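Local coordinates for mandelate racemase / muconate lactonizing enzyme family protein (Agrobacterium tumefaciens, PDB 4DXK) that belongs to the mandelate racemase subgroup of the enolase superfamily and probably acts as a metal-dependent racemase on a carboxylate substrate, at the interface of chains A and B and the interface of chains A and C. Residues are numbered along the deposited sequence; one frame, centred on the assembly and turned at random. Chains: chain A/B/C, Mandelate racemase / muconate lactonizing enzyme family protein.

Contact 1: the interface of chains A and B. Residues chain A 37-40; chain B 43, 47.
B:Glu47 pushes its carboxylate against the start of helix 38-53 of chain A, and the contact rests on the hydrogen bonds made there. The backbone N of A:Glu39 donates to OE2 of B:Glu47 at 3.0 Å, on the syn side but 29° out of the carboxylate plane. The hydroxyl OG1 of A:Thr40 lies 2.7 Å from OE1 of B:Glu47, nearly in line with the C-O bond, while the backbone N of A:Thr40 meets the same OE1 from above the carboxylate plane. An acidic group from the partner thus caps the N-terminal turn of the helix, whose dipole would be expected to favour its negative charge. With CG of B:Glu47 anti to its backbone N (chi1 -177°) and the chain extended, the carboxylate reaches that turn.

Apolar contacts flank the polar ones. The extended side chain of A:Glu39 crosses that of B:Glu47 obliquely, the carboxylate planes 10° apart, with CB of A:Glu39 3.6 Å from CD of B:Glu47 and OE1 of A:Glu39 3.8 Å from CB of B:Glu47. The methyl CG2 of B:Thr43 lies 3.6 Å from CA of A:Thr40.

Water 1 joins the backbone N of A:Ala38 to OE2 of B:Glu47, and water 2 bridges the carbonyl O of B:Thr43 and OE1 of A:Glu39.

Because the interface is two-fold symmetric, helix 38-53 both gives and receives a cap in what is probably a dimer contact.

Contact 2: the interface of chains A and C. Residues chain A 310-313; chain C 222-223, 245-246, 248-249, 252.
A:His312 reaches from the loop after helix 297-310 into chain C, where C:Gln222, C:Leu223, C:Asp248 and C:Ser252 surround it, and it loses 125 Å² of surface to the partner. Its carbonyl O accepts a hydrogen bond from the backbone N of C:Leu223 at 3.2 Å; this N belongs to the first residue of helix 223-232.

The imidazole is met around its rim. OG of C:Ser252 lies in the ring plane at the edge, and the carboxylate of C:Asp248 also comes edge-on, its plane 24° from that of the ring. Both oxygens face modelled ring carbons, CD2 and CE1, implausibly closely. A flipped ring would put nitrogens there, so the ring orientation and any bonding are doubtful. CB of A:His312 packs 4.0 Å from CB of C:Leu223.

Farther out, CG of A:His312 is anti to its own carbonyl carbon (chi1 -54°), which turns the ring toward chain C. The backbone N of C:Ser249 makes a weak bond to OD1 of C:Asp248. Water 3 links OE1 of C:Gln222, at 2.8 Å, to the carbonyl O of A:Leu313. Water 4 lies 2.7 Å from OG of C:Ser252 and 2.8 Å from the carbonyl O of A:Trp311. The chain of C:Gln222 bends at chi2 (-62°), bringing its amide oxygen back toward the A:His312 backbone.

The site places one histidine among mixed polar and apolar groups of the neighbouring chain and probably helps fix how the two subunits meet in the deposited octamer.

Contact 3: the interface of chains A and C. Residues chain A 116, 212, 239, 340; chain C 186-187, 190.
C:Tyr187 and A:Asp212 point at each other tip to tip, the phenol ring and the carboxylate standing 86° apart. The hydroxyl OH of C:Tyr187 donates to OD2 of A:Asp212 at 2.5 Å, a short bond that uses the syn lone pair of this oxygen. The tyrosine extends from the loop ahead of helix 190-207 into chain A.

Across one face of that ring lies A:Arg116. Its guanidinium is stacked with the planes 29° apart, and NH2 sits 3.7 Å from the ring centroid in a cation-pi contact. The bend of the arginine at chi3 (78°) turns the group over the ring. The same guanidinium holds A:Asp212 end-on: NH1 and NH2 of A:Arg116 each donate to OD2 of A:Asp212 at 3.2 Å, in a salt bridge within chain A. OD2 therefore accepts from C:Tyr187 OH as well as from NH1 and NH2 of A:Arg116, and the arginine both positions the acceptor and covers the phenol that binds it.

A:Phe239 meets the tyrosine at the ring edge, with CE1 of A:Phe239 3.7 Å from CE1 of C:Tyr187. Nearer the backbone, CD1 of A:Leu340 packs 3.8 Å from CB of C:Tyr187. The other carboxylate oxygen, OD1 of A:Asp212, is bridged by water 5 to the backbone N of C:Met190, which opens helix 190-207.

A:Arg116, A:Asp212, A:Phe239 and A:Leu340 are thus the chain A groups that receive C:Tyr187; together they probably restrain its position and tilt and stabilise the A-C pairing.

Contact 1: the interface of chains A and B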
loop_
_atom_site.group_PDB
_atom_site.type_symbol
_atom_site.label_atom_id
_atom_site.label_comp_id
_atom_site.label_asym_id
_atom_site.label_seq_id
_atom_site.Cartn_x
_atom_site.Cartn_y
_atom_site.Cartn_z
ATOM N N GLY A 37 1.642 -2.867 41.276
ATOM C CA GLY A 37 2.019 -4.244 41.523
ATOM C C GLY A 37 3.337 -4.337 42.258
ATOM O O GLY A 37 4.186 -5.165 41.918
ATOM N N ALA A 38 3.497 -3.512 43.286
ATOM C CA ALA A 38 4.768 -3.404 43.989
ATOM C C ALA A 38 5.243 -4.729 44.582
ATOM O O ALA A 38 6.428 -5.032 44.527
ATOM C CB ALA A 38 4.682 -2.338 45.067
ATOM N N GLU A 39 4.340 -5.522 45.153
ATOM C CA GLU A 39 4.769 -6.813 45.697
ATOM C C GLU A 39 5.244 -7.770 44.604
ATOM O O GLU A 39 6.249 -8.474 44.763
ATOM C CB GLU A 39 3.654 -7.477 46.502
ATOM C CG GLU A 39 3.223 -6.712 47.737
ATOM C CD GLU A 39 2.034 -7.363 48.430
ATOM O OE1 GLU A 39 1.548 -8.403 47.933
ATOM O OE2 GLU A 39 1.583 -6.826 49.461
ATOM N N THR A 40 4.504 -7.800 43.501
ATOM C CA THR A 40 4.847 -8.661 42.380
ATOM C C THR A 40 6.205 -8.281 41.789
ATOM O O THR A 40 7.063 -9.139 41.549
ATOM C CB THR A 40 3.751 -8.614 41.314
ATOM O OG1 THR A 40 2.545 -9.131 41.886
ATOM C CG2 THR A 40 4.122 -9.454 40.103
ATOM N N THR B 43 2.980 -14.308 43.563
ATOM C CA THR B 43 2.722 -13.057 44.265
ATOM C C THR B 43 1.575 -12.305 43.593
ATOM O O THR B 43 0.690 -11.761 44.257
ATOM C CB THR B 43 3.976 -12.174 44.309
ATOM O OG1 THR B 43 5.009 -12.864 45.018
ATOM C CG2 THR B 43 3.689 -10.858 45.016
ATOM N N GLU B 47 -1.825 -10.901 45.070
ATOM C CA GLU B 47 -1.865 -9.437 45.154
ATOM C C GLU B 47 -2.998 -8.853 44.307
ATOM O O GLU B 47 -3.672 -7.906 44.728
ATOM C CB GLU B 47 -0.519 -8.821 44.721
ATOM C CG GLU B 47 -0.454 -7.277 44.839
ATOM C CD GLU B 47 0.893 -6.662 44.418
ATOM O OE1 GLU B 47 1.508 -7.160 43.455
ATOM O OE2 GLU B 47 1.330 -5.664 45.037
HETATM O O HOH W 1 1.033 -2.546 44.470
HETATM O O HOH W 2 1.003 -11.440 47.097
#

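Contact 2: the interface of chains A and C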
loop_
_atom_site.group_PDB
_atom_site.type_symbol
_atom_site.label_atom_id
_atom_site.label_comp_id
_atom_site.label_asym_id
_atom_site.label_seq_id
_atom_site.Cartn_x
_atom_site.Cartn_y
_atom_site.Cartn_z
ATOM N N ALA A 310 13.200 11.757 15.083
ATOM C CA ALA A 310 13.389 11.410 13.684
ATOM C C ALA A 310 12.074 11.494 12.910
ATOM O O ALA A 310 12.070 11.739 11.706
ATOM C CB ALA A 310 14.020 10.020 13.534
ATOM N N TRP A 311 10.953 11.282 13.609
ATOM C CA TRP A 311 9.615 11.406 13.023
ATOM C C TRP A 311 9.018 12.808 13.189
ATOM O O TRP A 311 7.851 13.019 12.911
ATOM C CB TRP A 311 8.664 10.328 13.575
ATOM C CG TRP A 311 8.638 9.081 12.724
ATOM C CD1 TRP A 311 7.631 8.690 11.873
ATOM C CD2 TRP A 311 9.663 8.083 12.610
ATOM N NE1 TRP A 311 7.971 7.510 11.260
ATOM C CE2 TRP A 311 9.214 7.122 11.680
ATOM C CE3 TRP A 311 10.922 7.912 13.197
ATOM C CZ2 TRP A 311 9.975 5.998 11.336
ATOM C CZ3 TRP A 311 11.675 6.797 12.844
ATOM C CH2 TRP A 311 11.200 5.860 11.925
ATOM N N HIS A 312 9.826 13.770 13.631
ATOM C CA HIS A 312 9.365 15.151 13.818
ATOM C C HIS A 312 8.307 15.280 14.920
ATOM O O HIS A 312 7.478 16.199 14.879
ATOM C CB HIS A 312 8.813 15.757 12.513
ATOM C CG HIS A 312 9.761 15.691 11.356
ATOM N ND1 HIS A 312 10.992 16.309 11.371
ATOM C CD2 HIS A 312 9.648 15.107 10.140
ATOM C CE1 HIS A 312 11.605 16.096 10.222
ATOM N NE2 HIS A 312 10.811 15.369 9.455
ATOM N N LEU A 313 8.361 14.389 15.907
ATOM C CA LEU A 313 7.365 14.341 16.970
ATOM C C LEU A 313 8.006 14.629 18.312
ATOM O O LEU A 313 9.209 14.395 18.501
ATOM C CB LEU A 313 6.703 12.964 17.013
ATOM C CG LEU A 313 5.934 12.578 15.753
ATOM C CD1 LEU A 313 5.402 11.156 15.838
ATOM C CD2 LEU A 313 4.786 13.542 15.511
ATOM N N GLN C 222 8.130 21.654 13.976
ATOM C CA GLN C 222 7.891 20.220 14.007
ATOM C C GLN C 222 6.487 19.912 13.471
ATOM O O GLN C 222 5.690 20.822 13.241
ATOM C CB GLN C 222 8.100 19.663 15.419
ATOM C CG GLN C 222 9.512 19.898 15.947
ATOM C CD GLN C 222 10.547 19.213 15.093
ATOM O OE1 GLN C 222 10.505 17.997 14.910
ATOM N NE2 GLN C 222 11.472 19.986 14.541
ATOM N N LEU C 223 6.180 18.635 13.268
ATOM C CA LEU C 223 4.968 18.253 12.536
ATOM C C LEU C 223 3.673 18.660 13.215
ATOM O O LEU C 223 2.768 19.190 12.562
ATOM C CB LEU C 223 4.954 16.754 12.250
ATOM C CG LEU C 223 3.704 16.258 11.517
ATOM C CD1 LEU C 223 3.609 16.847 10.120
ATOM C CD2 LEU C 223 3.693 14.738 11.453
ATOM N N ILE C 245 7.656 22.318 7.526
ATOM C CA ILE C 245 8.512 21.506 8.382
ATOM C C ILE C 245 9.860 21.366 7.680
ATOM O O ILE C 245 10.004 21.766 6.530
ATOM C CB ILE C 245 7.911 20.101 8.674
ATOM C CG1 ILE C 245 7.769 19.289 7.377
ATOM C CG2 ILE C 245 6.576 20.203 9.431
ATOM C CD1 ILE C 245 7.430 17.820 7.624
ATOM N N LYS C 246 10.843 20.813 8.373
ATOM C CA LYS C 246 12.153 20.545 7.789
ATOM C C LYS C 246 11.996 19.520 6.680
ATOM O O LYS C 246 11.264 18.544 6.825
ATOM C CB LYS C 246 13.098 19.996 8.858
ATOM C CG LYS C 246 14.566 20.039 8.471
ATOM C CD LYS C 246 15.140 21.427 8.605
ATOM C CE LYS C 246 16.661 21.406 8.484
ATOM N NZ LYS C 246 17.163 22.787 8.489
ATOM N N ASP C 248 13.721 17.042 5.504
ATOM C CA ASP C 248 14.724 15.977 5.638
ATOM C C ASP C 248 14.220 14.536 5.586
ATOM O O ASP C 248 14.956 13.633 5.188
ATOM C CB ASP C 248 15.612 16.178 6.864
ATOM C CG ASP C 248 14.845 16.425 8.143
ATOM O OD1 ASP C 248 13.593 16.361 8.184
ATOM O OD2 ASP C 248 15.560 16.673 9.145
ATOM N N SER C 249 13.008 14.282 6.058
ATOM C CA SER C 249 12.318 13.011 5.804
ATOM C C SER C 249 10.960 13.375 5.213
ATOM O O SER C 249 10.016 13.698 5.937
ATOM C CB SER C 249 12.148 12.197 7.089
ATOM O OG SER C 249 13.363 11.638 7.563
ATOM N N SER C 252 6.929 12.657 6.008
ATOM C CA SER C 252 6.130 13.418 6.968
ATOM C C SER C 252 5.132 14.376 6.308
ATOM O O SER C 252 4.115 14.735 6.908
ATOM C CB SER C 252 7.015 14.216 7.920
ATOM O OG SER C 252 7.670 13.368 8.843
HETATM O O HOH W 3 10.799 16.623 17.373
HETATM O O HOH W 4 6.260 12.138 10.819
#

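Contact 3: the interface of chains A and C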
loop_
_atom_site.group_PDB
_atom_site.type_symbol
_atom_site.label_atom_id
_atom_site.label_comp_id
_atom_site.label_asym_id
_atom_site.label_seq_id
_atom_site.Cartn_x
_atom_site.Cartn_y
_atom_site.Cartn_z
ATOM N N ARG A 116 8.586 23.496 30.670
ATOM C CA ARG A 116 7.199 23.727 31.037
ATOM C C ARG A 116 6.598 22.467 31.638
ATOM O O ARG A 116 6.884 21.356 31.194
ATOM C CB ARG A 116 6.393 24.156 29.810
ATOM C CG ARG A 116 4.981 24.617 30.112
ATOM C CD ARG A 116 4.359 25.369 28.928
ATOM N NE ARG A 116 3.898 24.467 27.873
ATOM C CZ ARG A 116 2.621 24.260 27.551
ATOM N NH1 ARG A 116 1.642 24.901 28.183
ATOM N NH2 ARG A 116 2.315 23.415 26.575
ATOM N N ASP A 212 -3.916 25.255 27.526
ATOM C CA ASP A 212 -3.972 24.020 26.741
ATOM C C ASP A 212 -4.733 22.977 27.556
ATOM O O ASP A 212 -4.475 22.826 28.754
ATOM C CB ASP A 212 -2.566 23.492 26.433
ATOM C CG ASP A 212 -1.756 24.429 25.555
ATOM O OD1 ASP A 212 -2.328 25.015 24.608
ATOM O OD2 ASP A 212 -0.545 24.561 25.819
ATOM N N PHE A 239 -5.759 19.818 23.162
ATOM C CA PHE A 239 -4.338 19.813 22.833
ATOM C C PHE A 239 -3.844 18.432 22.412
ATOM O O PHE A 239 -3.095 18.297 21.444
ATOM C CB PHE A 239 -3.542 20.313 24.034
ATOM C CG PHE A 239 -2.087 20.539 23.752
ATOM C CD1 PHE A 239 -1.678 21.587 22.940
ATOM C CD2 PHE A 239 -1.124 19.704 24.302
ATOM C CE1 PHE A 239 -0.330 21.809 22.685
ATOM C CE2 PHE A 239 0.225 19.925 24.061
ATOM C CZ PHE A 239 0.621 20.973 23.243
ATOM N N LEU A 340 8.594 18.026 25.183
ATOM C CA LEU A 340 7.598 19.081 25.028
ATOM C C LEU A 340 7.170 19.684 26.356
ATOM O O LEU A 340 7.102 20.904 26.518
ATOM C CB LEU A 340 6.377 18.491 24.313
ATOM C CG LEU A 340 5.181 19.406 24.077
ATOM C CD1 LEU A 340 5.535 20.531 23.115
ATOM C CD2 LEU A 340 4.020 18.602 23.533
ATOM N N GLN C 186 8.693 23.456 18.582
ATOM C CA GLN C 186 8.026 22.303 19.185
ATOM C C GLN C 186 6.581 22.594 19.563
ATOM O O GLN C 186 5.771 21.673 19.704
ATOM C CB GLN C 186 8.777 21.801 20.422
ATOM C CG GLN C 186 10.118 21.115 20.117
ATOM C CD GLN C 186 10.006 19.693 19.496
ATOM O OE1 GLN C 186 8.955 19.028 19.548
ATOM N NE2 GLN C 186 11.108 19.230 18.917
ATOM N N TYR C 187 6.257 23.876 19.733
ATOM C CA TYR C 187 5.020 24.279 20.398
ATOM C C TYR C 187 4.649 25.714 20.047
ATOM O O TYR C 187 5.523 26.570 19.910
ATOM C CB TYR C 187 5.198 24.163 21.923
ATOM C CG TYR C 187 4.065 24.760 22.732
ATOM C CD1 TYR C 187 2.850 24.098 22.859
ATOM C CD2 TYR C 187 4.218 25.980 23.370
ATOM C CE1 TYR C 187 1.808 24.644 23.583
ATOM C CE2 TYR C 187 3.184 26.538 24.099
ATOM C CZ TYR C 187 1.982 25.866 24.210
ATOM O OH TYR C 187 0.959 26.420 24.943
ATOM N N MET C 190 -1.828 29.062 22.039
ATOM C CA MET C 190 -2.955 29.616 21.304
ATOM C C MET C 190 -2.947 31.150 21.252
ATOM O O MET C 190 -3.267 31.720 20.209
ATOM C CB MET C 190 -4.287 29.049 21.799
ATOM C CG MET C 190 -4.456 27.582 21.393
ATOM S SD MET C 190 -6.071 26.871 21.759
ATOM C CE MET C 190 -5.979 26.754 23.545
HETATM O O HOH W 5 -2.346 27.840 24.497
#

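Contacts 2 and 3 belong to the same A-C interface, whereas contact 1 lies on the A-B interface. Measured between the centres of their C-alpha atoms, contacts 2 and 3 are about 17 Å apart, contacts 1 and 2 about 41 Å, and contacts 1 and 3 about 37 Å. No residue is common to any two of them. Contact 1 uses helix 38-53 from both chains; the A-C contacts draw on loops and element ends, in a pairing that is not an exact two-fold. Chain A thus meets two neighbours through separate surfaces, which would allow two-fold pairs to be joined into the deposited eight-chain assembly.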